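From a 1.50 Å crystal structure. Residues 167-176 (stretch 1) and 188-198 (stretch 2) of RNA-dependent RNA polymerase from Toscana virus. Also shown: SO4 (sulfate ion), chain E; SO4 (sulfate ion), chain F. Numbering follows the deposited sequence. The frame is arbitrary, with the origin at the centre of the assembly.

Stretch 1 167-176: IIAVHFNGVV
Stretch 2 188-198: EIVFRFRLARD

In the packing of a β-hairpin against an α-helix, an apolar centre is commonly combined with a polar margin, and this contact in the Toscana virus polymerase is a compact example. At the centre stands Val-170 (chi1 p), its CA-to-CB bond directed toward the helix. Val-170 CG2 meets Ile-189 CG2 at 3.7 Å, Val-190 CG2 at 4.1 Å and Phe-193 CD2 at 3.7 Å, while Val-170 CG1 sits over the face of the Phe-193 ring, 3.9 Å from the centroid and 15° off the normal. One branched side chain thus touches residues on successive turns of the helix. Strand alternation supplies its neighbours: Ile-168 (m, t) also points toward the helix, whereas Ala-169 points away. Ile-168 CG2 reaches Ile-189 CD1 at 4.2 Å, and from the returning strand Val-175 CG2 (chi1 t) lies 3.9 Å from both Ile-189 CG2 and Val-190 CG2. Opposing them, Ile-189 is m, t, Val-190 is t, and Phe-193 is t with chi2 at 54°.

The backbone frame holds these side chains in place. Strand 167-171 runs extended into a type I turn from His-171 to Gly-174, and strand 174-176 returns beside it. The pairing is antiparallel: Ala-169 N to Val-176 O and Val-176 N to Ala-169 O are both 2.8 Å, and His-171 N donates to Gly-174 O at 2.9 Å. Helix 188-198, with regular i to i-4 hydrogen bonds and phi/psi near -63/-43, lies across the hairpin. Its axis passes 8.3 Å from that of the first strand at 54° between N-to-C directions, and 8.1 Å from that of the second at 113°. The CA atoms of Gly-174 and Val-190, 6.1 Å apart, set the register.

Toward the turn the backbone itself becomes the surface. Phe-172 O lies 3.2 Å from Val-190 CG1, and Gly-174 O lies 3.5 Å from Val-190 CG2. Gly-174, at phi/psi 165/-162, adopts a conformation that would jam a CB against the preceding carbonyl oxygen; the same CB would be crowded by His-171 NE2.

The polar edge is organised by Arg-194, nearly fully extended (m, t, t, chi4 -175°). Arg-194 NE and Arg-194 NH2 both donate to Phe-172 O, at 2.8 and 2.9 Å respectively, so the guanidinium grips a turn carbonyl with two hydrogen bonds. The same group lies flat on the Phe-172 ring (chi1 t, chi2 89°), with centres 4.2 Å apart and planes at 19°. Arg-194 CZ is 4.2 Å from the Phe-172 ring centroid but off-centre, and Arg-194 CG adds a CH-pi contact at 4.0 Å to that centroid. A ring can therefore cover both the charged end and the aliphatic stem of one arginine. Phe-172 CD1 also lies over a face of the Arg-197 guanidinium, 3.7 Å from Arg-197 CZ.

Outermost, a water accepts from Phe-172 N at 2.9 Å and, weakly, from Arg-197 NH1 at 2.9 Å. Arg-194 NH2 donates to O2 of the chain E sulfate at 2.9 Å.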

# COMPACT_ATOMS: atom_id res chain seq x y z
N ILE A 167 -5.14 -5.79 -1.32
CA ILE A 167 -5.49 -4.54 -0.64
C ILE A 167 -4.88 -4.56 0.75
O ILE A 167 -4.88 -5.60 1.40
CB ILE A 167 -7.02 -4.37 -0.50
CG1 ILE A 167 -7.74 -4.62 -1.83
CG2 ILE A 167 -7.36 -3.00 0.08
CD1 ILE A 167 -7.49 -3.57 -2.90
N ILE A 168 -4.37 -3.41 1.19
CA ILE A 168 -4.05 -3.19 2.61
C ILE A 168 -4.78 -1.94 3.08
O ILE A 168 -4.50 -0.84 2.57
CB ILE A 168 -2.53 -3.03 2.85
CG1 ILE A 168 -1.74 -4.15 2.17
CG2 ILE A 168 -2.25 -3.03 4.35
CD1 ILE A 168 -0.22 -3.97 2.29
N ALA A 169 -5.68 -2.10 4.05
CA ALA A 169 -6.40 -0.98 4.66
C ALA A 169 -6.02 -0.87 6.13
O ALA A 169 -6.25 -1.80 6.90
CB ALA A 169 -7.92 -1.17 4.54
N VAL A 170 -5.42 0.27 6.53
CA VAL A 170 -4.94 0.44 7.91
C VAL A 170 -5.93 1.27 8.71
O VAL A 170 -6.55 2.21 8.18
CB VAL A 170 -3.53 1.07 7.94
CG1 VAL A 170 -3.56 2.47 7.37
CG2 VAL A 170 -2.97 1.06 9.36
N HIS A 171 -6.11 0.91 9.98
CA HIS A 171 -6.79 1.75 10.96
C HIS A 171 -5.91 1.81 12.22
O HIS A 171 -4.86 1.17 12.30
CB HIS A 171 -8.21 1.23 11.25
CG HIS A 171 -8.25 -0.17 11.79
ND1 HIS A 171 -8.39 -0.44 13.13
CD2 HIS A 171 -8.20 -1.37 11.16
CE1 HIS A 171 -8.41 -1.75 13.32
NE2 HIS A 171 -8.30 -2.33 12.13
N PHE A 172 -6.36 2.58 13.21
CA PHE A 172 -5.51 2.84 14.37
C PHE A 172 -5.13 1.56 15.11
O PHE A 172 -4.06 1.48 15.72
CB PHE A 172 -6.21 3.81 15.32
CG PHE A 172 -5.31 4.33 16.42
CD1 PHE A 172 -4.55 5.47 16.22
CD2 PHE A 172 -5.22 3.67 17.64
CE1 PHE A 172 -3.72 5.96 17.22
CE2 PHE A 172 -4.39 4.15 18.65
CZ PHE A 172 -3.63 5.29 18.43
N ASN A 173 -5.98 0.53 15.04
CA ASN A 173 -5.76 -0.69 15.82
C ASN A 173 -5.56 -1.93 14.95
O ASN A 173 -5.67 -3.04 15.45
CB ASN A 173 -6.93 -0.92 16.78
CG ASN A 173 -6.97 0.12 17.89
OD1 ASN A 173 -5.99 0.32 18.60
ND2 ASN A 173 -8.10 0.79 18.02
N GLY A 174 -5.26 -1.78 13.67
CA GLY A 174 -5.02 -3.00 12.91
C GLY A 174 -5.05 -2.74 11.41
O GLY A 174 -4.95 -1.61 10.96
N VAL A 175 -5.20 -3.83 10.67
CA VAL A 175 -5.14 -3.84 9.21
C VAL A 175 -6.19 -4.80 8.70
O VAL A 175 -6.38 -5.88 9.28
CB VAL A 175 -3.73 -4.27 8.74
CG1 VAL A 175 -3.73 -4.65 7.28
CG2 VAL A 175 -2.71 -3.17 9.01
N VAL A 176 -6.88 -4.42 7.62
CA VAL A 176 -7.68 -5.36 6.84
C VAL A 176 -6.95 -5.58 5.53
O VAL A 176 -6.68 -4.62 4.79
CB VAL A 176 -9.10 -4.83 6.60
CG1 VAL A 176 -9.89 -5.81 5.74
CG2 VAL A 176 -9.80 -4.62 7.94
N GLU A 188 4.14 -2.90 11.90
CA GLU A 188 4.91 -1.84 11.24
C GLU A 188 3.99 -0.88 10.49
O GLU A 188 4.15 0.34 10.57
CB GLU A 188 5.96 -2.44 10.30
CG GLU A 188 7.03 -1.44 9.85
CD GLU A 188 8.01 -1.07 10.96
OE1 GLU A 188 8.00 -1.75 12.01
OE2 GLU A 188 8.76 -0.10 10.78
N ILE A 189 3.00 -1.42 9.78
CA ILE A 189 2.03 -0.57 9.10
C ILE A 189 1.27 0.29 10.10
O ILE A 189 1.15 1.51 9.93
CB ILE A 189 1.07 -1.44 8.25
CG1 ILE A 189 1.85 -2.07 7.09
CG2 ILE A 189 -0.11 -0.62 7.75
CD1 ILE A 189 1.25 -3.39 6.58
N VAL A 190 0.73 -0.32 11.15
CA VAL A 190 -0.04 0.43 12.14
C VAL A 190 0.85 1.44 12.86
O VAL A 190 0.46 2.60 13.04
CB VAL A 190 -0.72 -0.53 13.13
CG1 VAL A 190 -1.44 0.26 14.24
CG2 VAL A 190 -1.72 -1.43 12.41
N PHE A 191 2.05 1.04 13.25
CA PHE A 191 2.97 1.97 13.93
C PHE A 191 3.26 3.20 13.07
O PHE A 191 3.23 4.34 13.55
CB PHE A 191 4.26 1.23 14.28
CG PHE A 191 5.19 2.02 15.16
CD1 PHE A 191 6.13 2.87 14.60
CD2 PHE A 191 5.14 1.90 16.54
CE1 PHE A 191 7.00 3.60 15.40
CE2 PHE A 191 6.01 2.63 17.35
CZ PHE A 191 6.94 3.47 16.78
N ARG A 192 3.55 2.99 11.78
CA ARG A 192 3.82 4.11 10.89
C ARG A 192 2.58 4.98 10.68
O ARG A 192 2.69 6.21 10.56
CB ARG A 192 4.34 3.59 9.53
CG ARG A 192 5.72 2.93 9.62
CD ARG A 192 6.22 2.47 8.22
NE ARG A 192 6.38 3.59 7.29
CZ ARG A 192 7.55 4.08 6.88
NH1 ARG A 192 8.69 3.55 7.30
NH2 ARG A 192 7.57 5.12 6.06
N PHE A 193 1.39 4.35 10.62
CA PHE A 193 0.15 5.11 10.47
C PHE A 193 -0.09 6.00 11.68
O PHE A 193 -0.45 7.18 11.53
CB PHE A 193 -1.04 4.15 10.25
CG PHE A 193 -2.37 4.83 10.06
CD1 PHE A 193 -2.55 5.80 9.08
CD2 PHE A 193 -3.47 4.46 10.83
CE1 PHE A 193 -3.79 6.40 8.89
CE2 PHE A 193 -4.71 5.05 10.64
CZ PHE A 193 -4.87 6.02 9.67
N ARG A 194 0.11 5.46 12.88
CA ARG A 194 -0.11 6.25 14.08
C ARG A 194 0.82 7.45 14.13
O ARG A 194 0.40 8.57 14.47
CB ARG A 194 0.09 5.38 15.32
CG ARG A 194 -0.97 4.29 15.48
CD ARG A 194 -0.67 3.45 16.69
NE ARG A 194 -1.73 2.50 16.98
CZ ARG A 194 -1.75 1.72 18.06
NH1 ARG A 194 -0.75 1.78 18.94
NH2 ARG A 194 -2.76 0.88 18.25
N LEU A 195 2.08 7.25 13.76
CA LEU A 195 3.03 8.35 13.75
C LEU A 195 2.67 9.37 12.67
O LEU A 195 2.77 10.58 12.89
CB LEU A 195 4.44 7.82 13.54
CG LEU A 195 5.52 8.89 13.47
CD1 LEU A 195 5.56 9.68 14.79
CD2 LEU A 195 6.87 8.26 13.18
N ALA A 196 2.22 8.88 11.51
CA ALA A 196 1.81 9.78 10.44
C ALA A 196 0.64 10.65 10.86
O ALA A 196 0.58 11.83 10.51
CB ALA A 196 1.47 8.97 9.18
N ARG A 197 -0.31 10.08 11.61
CA ARG A 197 -1.43 10.86 12.12
C ARG A 197 -0.96 11.95 13.08
O ARG A 197 -1.46 13.08 13.04
CB ARG A 197 -2.45 9.96 12.81
CG ARG A 197 -3.27 9.12 11.85
CD ARG A 197 -4.02 8.02 12.58
NE ARG A 197 -4.91 8.53 13.62
CZ ARG A 197 -6.08 7.99 13.93
NH1 ARG A 197 -6.52 6.92 13.26
NH2 ARG A 197 -6.83 8.50 14.90
N ASP A 198 -0.00 11.61 13.96
CA ASP A 198 0.53 12.61 14.89
C ASP A 198 1.19 13.75 14.13
O ASP A 198 0.97 14.93 14.43
CB ASP A 198 1.53 11.97 15.85
CG ASP A 198 0.87 11.13 16.94
OD1 ASP A 198 -0.33 11.31 17.21
OD2 ASP A 198 1.58 10.28 17.53
S SO4 E . -2.11 -2.24 20.31
O1 SO4 E . -1.20 -2.80 21.29
O2 SO4 E . -2.35 -0.83 20.60
O3 SO4 E . -3.38 -2.97 20.36
O4 SO4 E . -1.51 -2.38 18.99
S SO4 F . -11.78 -1.43 16.73
O1 SO4 F . -10.83 -0.34 16.48
O2 SO4 F . -11.03 -2.63 17.10
O3 SO4 F . -12.55 -1.69 15.53
O4 SO4 F . -12.67 -1.04 17.82
O HOH W 1 -8.18 4.65 12.43